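Side-chain contacts in beta-lactamase (Nostoc sp., PDB 6NHS), which probably hydrolyses the beta-lactam ring of penicillin-like antibiotics, as expected of a serine beta-lactamase of class D: residues Phe178-Arg181 with Thr182-Leu185; Pro145-Ile148 with Asp149-Trp152; Leu86-Asp89 with Gly90-Gln94; Leu157-Pro161 with Lys162-Glu166. One frame throughout, in Å; residues are numbered along the deposited sequence.

Overall arrangement
Contact 4 is the buried one, sealing the start of helix 161-172 against the central antiparallel sheet, whereas contact 3 is a surface contact, in the loop between strands 85-86 and 102-103. Contacts 1 and 2 are partly buried. Contacts 1 and 4 both cap successive helices with a side-chain hydroxyl, but contact 4 adds a neutral glutamine to complete a box, while contact 1 adds a formic acid molecule and an exposed hydrogen bond from glutamine amide to aspartate carboxylate. Contact 2 depends on aromatic edges and one turn bond, contact 3 on a salt bridge. Contacts 2 and 4 touch, with a probable hydrogen bond between Phe151 O and Leu157 N; contacts 3 and 4 have centres about 30 Å apart.

Contact 1: Phe178-Arg181 with Thr182-Leu185; sequences FSQR and TLDL. With FMT (formic acid), chain I.
Ser179 OG is held from two directions: it accepts from Thr182 N at 3.1 Å and donates to O2 of a bound formic acid molecule at 2.9 Å. The first bond is nearly straight (N-H...O 167°) and makes Ser179 the N-cap of helix 180-189. Its OG sits between the backbone N and the carbonyl carbon (chi1 70°), which turns the hydroxyl back over the first turn. The other formic acid oxygen, O1, lies at the edge of the Arg181 guanidinium, 2.7 Å from NH1, and 2.8 Å from Thr182 OG1. The proton of that hydroxyl is not settled, since OG1 also bonds Glu75 OE1 of helix 65-76, the same oxygen that receives Ser179 N. The small acid, probably from the crystallisation liquor, thus bridges cap and arginine. Leu185 CD1 lies over one guanidinium face, toward its rim, while Arg181 NH2 bonds Ser80 O. On the inner side Phe178 CB packs on Leu183 CD2 at 3.8 Å. The exposed side carries one more polar link, four residues apart: Gln180 NE2, with the chain bent about CB-CG, donates to Asp184 OD1 at 2.8 Å, arriving from 43° above the carboxylate plane.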
loop_
_atom_site.group_PDB
_atom_site.type_symbol
_atom_site.label_atom_id
_atom_site.label_comp_id
_atom_site.label_asym_id
_atom_site.label_seq_id
_atom_site.Cartn_x
_atom_site.Cartn_y
_atom_site.Cartn_z
ATOM N N PHE A 178 9.552 -11.154 9.371
ATOM C CA PHE A 178 10.558 -10.223 8.885
ATOM C C PHE A 178 11.408 -9.751 10.055
ATOM O O PHE A 178 10.896 -9.504 11.152
ATOM C CB PHE A 178 9.921 -9.018 8.161
ATOM C CG PHE A 178 8.985 -9.413 7.052
ATOM C CD1 PHE A 178 9.465 -10.042 5.911
ATOM C CD2 PHE A 178 7.620 -9.182 7.163
ATOM C CE1 PHE A 178 8.608 -10.422 4.900
ATOM C CE2 PHE A 178 6.755 -9.548 6.144
ATOM C CZ PHE A 178 7.249 -10.173 5.012
ATOM N N SER A 179 12.711 -9.646 9.817
ATOM C CA SER A 179 13.636 -9.208 10.847
ATOM C C SER A 179 13.397 -7.745 11.196
ATOM O O SER A 179 12.808 -6.984 10.423
ATOM C CB SER A 179 15.077 -9.388 10.376
ATOM O OG SER A 179 15.370 -8.448 9.354
ATOM N N GLN A 180 13.882 -7.351 12.380
ATOM C CA GLN A 180 13.783 -5.952 12.796
ATOM C C GLN A 180 14.445 -5.021 11.784
ATOM O O GLN A 180 13.955 -3.913 11.530
ATOM C CB GLN A 180 14.409 -5.770 14.179
ATOM C CG GLN A 180 14.193 -4.381 14.777
ATOM C CD GLN A 180 12.724 -4.077 15.014
ATOM O OE1 GLN A 180 12.049 -4.782 15.759
ATOM N NE2 GLN A 180 12.218 -3.031 14.368
ATOM N N ARG A 181 15.565 -5.452 11.198
ATOM C CA ARG A 181 16.214 -4.648 10.167
ATOM C C ARG A 181 15.286 -4.432 8.978
ATOM O O ARG A 181 15.145 -3.310 8.479
ATOM C CB ARG A 181 17.512 -5.323 9.723
ATOM C CG ARG A 181 18.205 -4.657 8.542
ATOM C CD ARG A 181 19.389 -5.497 8.086
ATOM N NE ARG A 181 20.150 -4.846 7.021
ATOM C CZ ARG A 181 19.893 -4.982 5.724
ATOM N NH1 ARG A 181 18.890 -5.750 5.317
ATOM N NH2 ARG A 181 20.640 -4.347 4.832
ATOM N N THR A 182 14.648 -5.504 8.505
ATOM C CA THR A 182 13.703 -5.385 7.398
ATOM C C THR A 182 12.570 -4.428 7.746
ATOM O O THR A 182 12.204 -3.562 6.942
ATOM C CB THR A 182 13.143 -6.762 7.033
ATOM O OG1 THR A 182 14.202 -7.609 6.577
ATOM C CG2 THR A 182 12.093 -6.636 5.932
ATOM N N LEU A 183 12.004 -4.570 8.949
ATOM C CA LEU A 183 10.921 -3.685 9.375
ATOM C C LEU A 183 11.378 -2.234 9.413
ATOM O O LEU A 183 10.670 -1.337 8.944
ATOM C CB LEU A 183 10.406 -4.099 10.755
ATOM C CG LEU A 183 9.900 -5.525 10.941
ATOM C CD1 LEU A 183 9.424 -5.737 12.377
ATOM C CD2 LEU A 183 8.792 -5.827 9.946
ATOM N N ASP A 184 12.551 -1.985 10.007
ATOM C CA ASP A 184 13.060 -0.622 10.112
ATOM C C ASP A 184 13.205 0.022 8.740
ATOM O O ASP A 184 12.852 1.192 8.553
ATOM C CB ASP A 184 14.414 -0.614 10.830
ATOM C CG ASP A 184 14.301 -0.894 12.319
ATOM O OD1 ASP A 184 13.179 -0.870 12.863
ATOM O OD2 ASP A 184 15.351 -1.145 12.940
ATOM N N LEU A 185 13.736 -0.721 7.767
ATOM C CA LEU A 185 13.956 -0.141 6.445
ATOM C C LEU A 185 12.632 0.166 5.756
ATOM O O LEU A 185 12.452 1.255 5.200
ATOM C CB LEU A 185 14.810 -1.083 5.591
ATOM C CG LEU A 185 16.252 -1.277 6.058
ATOM C CD1 LEU A 185 16.944 -2.363 5.234
ATOM C CD2 LEU A 185 17.020 0.036 5.980
HETATM C C FMT I . 17.339 -8.574 6.420
HETATM O O1 FMT I . 17.032 -7.379 6.393
HETATM O O2 FMT I . 17.372 -9.268 7.441
#

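Contact 2: Pro145-Ile148 with Asp149-Trp152; sequences PEQI and DRFW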
loop_
_atom_site.group_PDB
_atom_site.type_symbol
_atom_site.label_atom_id
_atom_site.label_comp_id
_atom_site.label_asym_id
_atom_site.label_seq_id
_atom_site.Cartn_x
_atom_site.Cartn_y
_atom_site.Cartn_z
ATOM N N PRO A 145 3.761 -19.342 -12.251
ATOM C CA PRO A 145 5.103 -18.738 -12.325
ATOM C C PRO A 145 5.238 -17.691 -13.418
ATOM O O PRO A 145 5.989 -16.722 -13.250
ATOM C CB PRO A 145 6.012 -19.948 -12.585
ATOM C CG PRO A 145 5.282 -21.095 -11.961
ATOM C CD PRO A 145 3.821 -20.816 -12.178
ATOM N N GLU A 146 4.516 -17.846 -14.529
ATOM C CA GLU A 146 4.584 -16.883 -15.620
ATOM C C GLU A 146 3.980 -15.533 -15.258
ATOM O O GLU A 146 4.218 -14.555 -15.974
ATOM C CB GLU A 146 3.885 -17.450 -16.859
ATOM C CG GLU A 146 4.587 -18.656 -17.484
ATOM C CD GLU A 146 4.449 -19.935 -16.661
ATOM O OE1 GLU A 146 5.368 -20.781 -16.719
ATOM O OE2 GLU A 146 3.430 -20.097 -15.955
ATOM N N GLN A 147 3.212 -15.454 -14.172
ATOM C CA GLN A 147 2.617 -14.204 -13.717
ATOM C C GLN A 147 3.415 -13.548 -12.595
ATOM O O GLN A 147 2.902 -12.639 -11.936
ATOM C CB GLN A 147 1.172 -14.448 -13.261
ATOM C CG GLN A 147 0.234 -14.905 -14.380
ATOM C CD GLN A 147 -1.119 -15.393 -13.866
ATOM O OE1 GLN A 147 -1.228 -16.484 -13.315
ATOM N NE2 GLN A 147 -2.152 -14.585 -14.054
ATOM N N ILE A 148 4.664 -13.976 -12.379
ATOM C CA ILE A 148 5.421 -13.572 -11.194
ATOM C C ILE A 148 5.656 -12.062 -11.156
ATOM O O ILE A 148 5.814 -11.481 -10.074
ATOM C CB ILE A 148 6.751 -14.359 -11.117
ATOM C CG1 ILE A 148 7.486 -14.076 -9.799
ATOM C CG2 ILE A 148 7.660 -14.045 -12.316
ATOM C CD1 ILE A 148 6.685 -14.462 -8.548
ATOM N N ASP A 149 5.668 -11.394 -12.312
ATOM C CA ASP A 149 5.927 -9.958 -12.344
ATOM C C ASP A 149 4.675 -9.131 -12.608
ATOM O O ASP A 149 4.788 -7.944 -12.938
ATOM C CB ASP A 149 7.005 -9.629 -13.382
ATOM C CG ASP A 149 6.594 -10.002 -14.789
ATOM O OD1 ASP A 149 5.571 -10.695 -14.945
ATOM O OD2 ASP A 149 7.299 -9.602 -15.742
ATOM N N ARG A 150 3.481 -9.714 -12.465
ATOM C CA ARG A 150 2.271 -8.933 -12.694
ATOM C C ARG A 150 1.067 -9.366 -11.868
ATOM O O ARG A 150 -0.001 -8.769 -12.036
ATOM C CB ARG A 150 1.908 -8.969 -14.187
ATOM C CG ARG A 150 1.621 -10.357 -14.742
ATOM C CD ARG A 150 1.242 -10.270 -16.215
ATOM N NE ARG A 150 2.017 -11.181 -17.054
ATOM C CZ ARG A 150 1.510 -12.247 -17.669
ATOM N NH1 ARG A 150 0.222 -12.537 -17.550
ATOM N NH2 ARG A 150 2.293 -13.017 -18.412
ATOM N N PHE A 151 1.190 -10.351 -10.972
ATOM C CA PHE A 151 0.003 -10.881 -10.303
ATOM C C PHE A 151 -0.698 -9.829 -9.447
ATOM O O PHE A 151 -1.907 -9.933 -9.216
ATOM C CB PHE A 151 0.364 -12.103 -9.455
ATOM C CG PHE A 151 1.392 -11.830 -8.383
ATOM C CD1 PHE A 151 1.006 -11.368 -7.132
ATOM C CD2 PHE A 151 2.745 -12.050 -8.627
ATOM C CE1 PHE A 151 1.951 -11.119 -6.143
ATOM C CE2 PHE A 151 3.694 -11.812 -7.638
ATOM C CZ PHE A 151 3.298 -11.341 -6.398
ATOM N N TRP A 152 0.027 -8.816 -8.972
ATOM C CA TRP A 152 -0.586 -7.774 -8.154
ATOM C C TRP A 152 -1.118 -6.613 -8.986
ATOM O O TRP A 152 -1.826 -5.753 -8.446
ATOM C CB TRP A 152 0.417 -7.251 -7.113
ATOM C CG TRP A 152 1.563 -6.479 -7.700
ATOM C CD1 TRP A 152 1.642 -5.126 -7.843
ATOM C CD2 TRP A 152 2.787 -7.012 -8.234
ATOM N NE1 TRP A 152 2.835 -4.780 -8.429
ATOM C CE2 TRP A 152 3.558 -5.917 -8.679
ATOM C CE3 TRP A 152 3.306 -8.305 -8.374
ATOM C CZ2 TRP A 152 4.823 -6.071 -9.250
ATOM C CZ3 TRP A 152 4.564 -8.462 -8.946
ATOM C CH2 TRP A 152 5.306 -7.352 -9.377
#
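Phe151 turns CG between its backbone N and carbonyl carbon (chi1 59°), bringing the edge of its ring to Gln147 O and Ile148 O. Trp152 adopts a similar torsion (chi1 68°) and brings the rim of its indole to the same Ile148 carbonyl. The motif is a type I beta turn, Gln147-Arg150, after the short 3-10 segment 145-146, leading into the weakly bonded helix 151-154. Its closing bond runs from Arg150 N to Gln147 O, 3.0 Å and nearly straight (167°), although the donor stands well above the carbonyl plane. Ile148 O is buried and has no polar partner in the model; Phe151 CE2 at 3.2 Å and Trp152 CZ3 at 3.5 Å are its aromatic neighbours. The Ile148 and Phe151 side chains run side by side, with CD1 of the isoleucine 4.1 Å from CE2 of the ring. Outside the turn, Phe65 stacks on Trp152, and Arg121 forms a salt bridge with Asp149. Trp152 lies near the probable SxxK active-site motif (Ser63, Lys66), consistent with the tryptophan found beside the active site in class D enzymes. On the outer side the Arg150 guanidinium turns one face to Gln147, whose CG lies 4.0 Å from NH1.

Contact 3: Leu86-Asp89 with Gly90-Gln94; sequences LTWD and GMQRQ
Asp89 and Arg93 form a salt bridge with two parallel bonds, each carboxylate oxygen receiving a different nitrogen. NH2 gives to Asp89 OD2 at 2.7 Å and almost straight (170°), while NH1 gives to Asp89 OD1 at 2.9 Å. Both oxygens are approached on their syn side, and the two flat groups are only 22° from coplanar, so the end-on grip fixes the rotation of each. The extended Arg93 chain carries its guanidinium back across the turn to make this reach. Asp89 OD1 also accepts from Met91 N at 2.9 Å, and this donor comes from the face of the carboxylate away from NH1, so a single oxygen serves a main-chain and a side-chain N-H. The bond from an aspartate oxygen to the N-H two residues on defines an Asx turn, set in the surface loop that joins strands 85-86 and 102-103. Trp88 is tied to the same turn: its indole NE1 donates to Met91 O at 2.8 Å, the acceptor lying close to the ring plane. With CG anti to N (chi1 173°), the indole lies flat beneath Gly90, whose CA stands 3.5 Å from the centroid of the six-membered ring in a CH-pi contact. Gly90 has a positive phi, a conformation that glycine readily adopts. Elsewhere in the loop, Trp88 N and Arg93 N are satisfied by Asp101 OD1 and Asn99 OD1. The side chain of Met91, present as selenomethionine, passes Asp89 with SE 3.4 Å from OD2.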
loop_
_atom_site.group_PDB
_atom_site.type_symbol
_atom_site.label_atom_id
_atom_site.label_comp_id
_atom_site.label_asym_id
_atom_site.label_seq_id
_atom_site.Cartn_x
_atom_site.Cartn_y
_atom_site.Cartn_z
ATOM N N LEU A 86 19.082 -0.672 -8.434
ATOM C CA LEU A 86 18.778 -1.411 -9.649
ATOM C C LEU A 86 18.793 -0.424 -10.808
ATOM O O LEU A 86 18.272 0.693 -10.688
ATOM C CB LEU A 86 17.423 -2.119 -9.568
ATOM C CG LEU A 86 17.245 -3.233 -8.534
ATOM C CD1 LEU A 86 15.826 -3.820 -8.637
ATOM C CD2 LEU A 86 18.292 -4.325 -8.698
ATOM N N THR A 87 19.404 -0.820 -11.918
ATOM C CA THR A 87 19.587 0.121 -13.012
ATOM C C THR A 87 18.437 0.046 -14.011
ATOM O O THR A 87 17.862 -1.015 -14.267
ATOM C CB THR A 87 20.921 -0.116 -13.729
ATOM O OG1 THR A 87 21.056 -1.500 -14.091
ATOM C CG2 THR A 87 22.093 0.296 -12.836
ATOM N N TRP A 88 18.112 1.203 -14.573
ATOM C CA TRP A 88 17.127 1.281 -15.643
ATOM C C TRP A 88 17.603 0.495 -16.863
ATOM O O TRP A 88 18.785 0.533 -17.223
ATOM C CB TRP A 88 16.905 2.760 -15.976
ATOM C CG TRP A 88 16.061 3.074 -17.158
ATOM C CD1 TRP A 88 14.825 2.582 -17.442
ATOM C CD2 TRP A 88 16.371 4.014 -18.190
ATOM N NE1 TRP A 88 14.359 3.136 -18.616
ATOM C CE2 TRP A 88 15.290 4.021 -19.088
ATOM C CE3 TRP A 88 17.475 4.837 -18.454
ATOM C CZ2 TRP A 88 15.272 4.827 -20.231
ATOM C CZ3 TRP A 88 17.456 5.633 -19.596
ATOM C CH2 TRP A 88 16.359 5.621 -20.465
ATOM N N ASP A 89 16.678 -0.231 -17.506
ATOM C CA ASP A 89 17.023 -1.041 -18.673
ATOM C C ASP A 89 17.049 -0.252 -19.980
ATOM O O ASP A 89 17.222 -0.858 -21.047
ATOM C CB ASP A 89 16.062 -2.229 -18.809
ATOM C CG ASP A 89 14.620 -1.808 -19.059
ATOM O OD1 ASP A 89 14.334 -0.596 -19.209
ATOM O OD2 ASP A 89 13.761 -2.711 -19.101
ATOM N N GLY A 90 16.876 1.068 -19.940
ATOM C CA GLY A 90 16.899 1.868 -21.153
ATOM C C GLY A 90 15.581 1.970 -21.897
ATOM O O GLY A 90 15.483 2.772 -22.836
HETATM N N MSE A 91 14.569 1.194 -21.522
HETATM C CA MSE A 91 13.269 1.282 -22.175
HETATM C C MSE A 91 12.494 2.509 -21.684
HETATM O O MSE A 91 12.304 2.694 -20.482
HETATM C CB MSE A 91 12.454 0.015 -21.931
HETATM C CG MSE A 91 13.144 -1.265 -22.353
HETATM SE SE MSE A 91 12.020 -2.833 -21.983
HETATM C CE MSE A 91 10.578 -2.426 -23.226
ATOM N N GLN A 92 12.059 3.352 -22.617
ATOM C CA GLN A 92 11.321 4.558 -22.256
ATOM C C GLN A 92 9.920 4.172 -21.797
ATOM O O GLN A 92 9.104 3.703 -22.596
ATOM C CB GLN A 92 11.266 5.520 -23.440
ATOM C CG GLN A 92 11.566 6.970 -23.078
ATOM C CD GLN A 92 13.031 7.195 -22.743
ATOM O OE1 GLN A 92 13.902 6.457 -23.199
ATOM N NE2 GLN A 92 13.307 8.218 -21.942
ATOM N N ARG A 93 9.635 4.355 -20.511
ATOM C CA ARG A 93 8.321 4.043 -19.977
ATOM C C ARG A 93 7.526 5.334 -19.778
ATOM O O ARG A 93 7.982 6.431 -20.115
ATOM C CB ARG A 93 8.453 3.217 -18.691
ATOM C CG ARG A 93 8.940 1.793 -18.952
ATOM C CD ARG A 93 9.076 0.965 -17.687
ATOM N NE ARG A 93 9.568 -0.375 -18.001
ATOM C CZ ARG A 93 10.849 -0.678 -18.186
ATOM N NH1 ARG A 93 11.782 0.262 -18.081
ATOM N NH2 ARG A 93 11.201 -1.925 -18.479
ATOM N N GLN A 94 6.332 5.201 -19.192
ATOM C CA GLN A 94 5.324 6.258 -19.271
ATOM C C GLN A 94 5.751 7.524 -18.533
ATOM O O GLN A 94 5.491 8.635 -19.006
ATOM C CB GLN A 94 3.995 5.742 -18.720
ATOM C CG GLN A 94 2.830 6.704 -18.884
ATOM C CD GLN A 94 1.543 6.156 -18.291
ATOM O OE1 GLN A 94 1.551 5.143 -17.587
ATOM N NE2 GLN A 94 0.429 6.822 -18.573
#

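Contact 4: Leu157-Pro161 with Lys162-Glu166; sequences LQITP and KQQIE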
loop_
_atom_site.group_PDB
_atom_site.type_symbol
_atom_site.label_atom_id
_atom_site.label_comp_id
_atom_site.label_asym_id
_atom_site.label_seq_id
_atom_site.Cartn_x
_atom_site.Cartn_y
_atom_site.Cartn_z
ATOM N N LEU A 157 -4.108 -11.797 -7.685
ATOM C CA LEU A 157 -4.035 -11.326 -6.304
ATOM C C LEU A 157 -5.010 -10.178 -6.074
ATOM O O LEU A 157 -5.040 -9.210 -6.840
ATOM C CB LEU A 157 -2.615 -10.875 -5.957
ATOM C CG LEU A 157 -2.416 -10.435 -4.503
ATOM C CD1 LEU A 157 -2.729 -11.604 -3.560
ATOM C CD2 LEU A 157 -0.994 -9.909 -4.266
ATOM N N GLN A 158 -5.815 -10.290 -5.018
ATOM C CA GLN A 158 -6.696 -9.208 -4.602
ATOM C C GLN A 158 -6.656 -9.097 -3.082
ATOM O O GLN A 158 -6.210 -10.011 -2.383
ATOM C CB GLN A 158 -8.132 -9.425 -5.096
ATOM C CG GLN A 158 -8.270 -9.483 -6.620
ATOM C CD GLN A 158 -9.713 -9.629 -7.061
ATOM O OE1 GLN A 158 -10.564 -8.832 -6.693
ATOM N NE2 GLN A 158 -9.994 -10.658 -7.846
ATOM N N ILE A 159 -7.123 -7.956 -2.573
ATOM C CA ILE A 159 -7.102 -7.698 -1.138
ATOM C C ILE A 159 -8.239 -6.741 -0.797
ATOM O O ILE A 159 -8.596 -5.865 -1.589
ATOM C CB ILE A 159 -5.721 -7.144 -0.698
ATOM C CG1 ILE A 159 -5.597 -7.103 0.824
ATOM C CG2 ILE A 159 -5.462 -5.749 -1.302
ATOM C CD1 ILE A 159 -4.185 -6.892 1.294
ATOM N N THR A 160 -8.836 -6.937 0.395
ATOM C CA THR A 160 -9.861 -6.029 0.889
ATOM C C THR A 160 -9.226 -4.923 1.724
ATOM O O THR A 160 -8.107 -5.068 2.218
ATOM C CB THR A 160 -10.883 -6.785 1.743
ATOM O OG1 THR A 160 -10.311 -7.053 3.029
ATOM C CG2 THR A 160 -11.299 -8.111 1.076
ATOM N N PRO A 161 -9.916 -3.798 1.908
ATOM C CA PRO A 161 -9.375 -2.771 2.821
ATOM C C PRO A 161 -9.160 -3.291 4.236
ATOM O O PRO A 161 -8.147 -2.954 4.863
ATOM C CB PRO A 161 -10.436 -1.661 2.766
ATOM C CG PRO A 161 -11.092 -1.833 1.430
ATOM C CD PRO A 161 -11.105 -3.326 1.176
ATOM N N LYS A 162 -10.082 -4.116 4.750
ATOM C CA LYS A 162 -9.882 -4.755 6.052
ATOM C C LYS A 162 -8.581 -5.550 6.099
ATOM O O LYS A 162 -7.861 -5.514 7.102
ATOM C CB LYS A 162 -11.064 -5.673 6.384
ATOM C CG LYS A 162 -12.246 -4.975 7.017
ATOM C CD LYS A 162 -13.349 -5.966 7.347
ATOM C CE LYS A 162 -14.390 -5.342 8.243
ATOM N NZ LYS A 162 -15.509 -6.281 8.492
ATOM N N GLN A 163 -8.273 -6.288 5.027
ATOM C CA GLN A 163 -7.049 -7.087 4.998
ATOM C C GLN A 163 -5.801 -6.218 4.868
ATOM O O GLN A 163 -4.727 -6.601 5.351
ATOM C CB GLN A 163 -7.125 -8.116 3.866
ATOM C CG GLN A 163 -8.164 -9.236 4.123
ATOM C CD GLN A 163 -8.506 -10.019 2.870
ATOM O OE1 GLN A 163 -8.137 -9.630 1.758
ATOM N NE2 GLN A 163 -9.218 -11.131 3.041
ATOM N N GLN A 164 -5.910 -5.051 4.226
ATOM C CA GLN A 164 -4.800 -4.100 4.269
ATOM C C GLN A 164 -4.507 -3.694 5.707
ATOM O O GLN A 164 -3.347 -3.689 6.140
ATOM C CB GLN A 164 -5.114 -2.875 3.407
ATOM C CG GLN A 164 -5.279 -3.181 1.913
ATOM C CD GLN A 164 -4.001 -2.979 1.125
ATOM O OE1 GLN A 164 -2.898 -3.079 1.666
ATOM N NE2 GLN A 164 -4.142 -2.692 -0.170
ATOM N N ILE A 165 -5.559 -3.367 6.465
ATOM C CA ILE A 165 -5.408 -3.000 7.872
ATOM C C ILE A 165 -4.756 -4.136 8.653
ATOM O O ILE A 165 -3.786 -3.931 9.391
ATOM C CB ILE A 165 -6.776 -2.627 8.475
ATOM C CG1 ILE A 165 -7.382 -1.423 7.753
ATOM C CG2 ILE A 165 -6.647 -2.351 9.966
ATOM C CD1 ILE A 165 -6.688 -0.140 8.058
ATOM N N GLU A 166 -5.295 -5.352 8.512
ATOM C CA GLU A 166 -4.762 -6.489 9.258
ATOM C C GLU A 166 -3.281 -6.694 8.965
ATOM O O GLU A 166 -2.480 -6.898 9.885
ATOM C CB GLU A 166 -5.567 -7.750 8.926
ATOM C CG GLU A 166 -4.881 -9.051 9.287
ATOM C CD GLU A 166 -5.055 -9.444 10.737
ATOM O OE1 GLU A 166 -5.240 -8.551 11.594
ATOM O OE2 GLU A 166 -5.016 -10.662 11.017
#
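Thr160 and Gln163 answer each other across the start of helix 161-172. Thr160 OG1 accepts from Gln163 N at 3.0 Å, and Gln163 OE1 receives Thr160 N at 3.1 Å, the reciprocal pair that defines a capping box. The threonine hydroxyl gets there by standing between its backbone N and carbonyl carbon (chi1 76°), facing the first helical turn, while the Gln163 chain extends back to the cap residue. Behind the box the helix proper begins with Gln164 N bonded to Thr160 O at 3.0 Å and Ile165 N bonded to Pro161 O.

The inner side is close-packed. Ile159 CG1 lies 3.6 Å from Gln163 CB, the two side chains running past each other in opposite directions. Ile159 CG2 reaches Gln164 NE2 at 3.5 Å, and this pair crosses at about a right angle. Trp216 of strand 213-223 touches Ile159, Pro161 and Gln164, and Ile165 rests on strands 226-236 and 35-41, so this turn is pressed against the central sheet. The outer side is looser: Lys162 is exposed, its extended chain leading away after CB passes Thr160 OG1, and Gln163 is partly exposed.

Gln164 is bent about CB-CG, and its amide NE2 is hydrogen-bonded to Thr64 OG1, near the probable SxxK active-site motif. The cap is likewise made of uncharged groups, implying that the helix start is satisfied by neutral oxygens, with no carboxylate in the box.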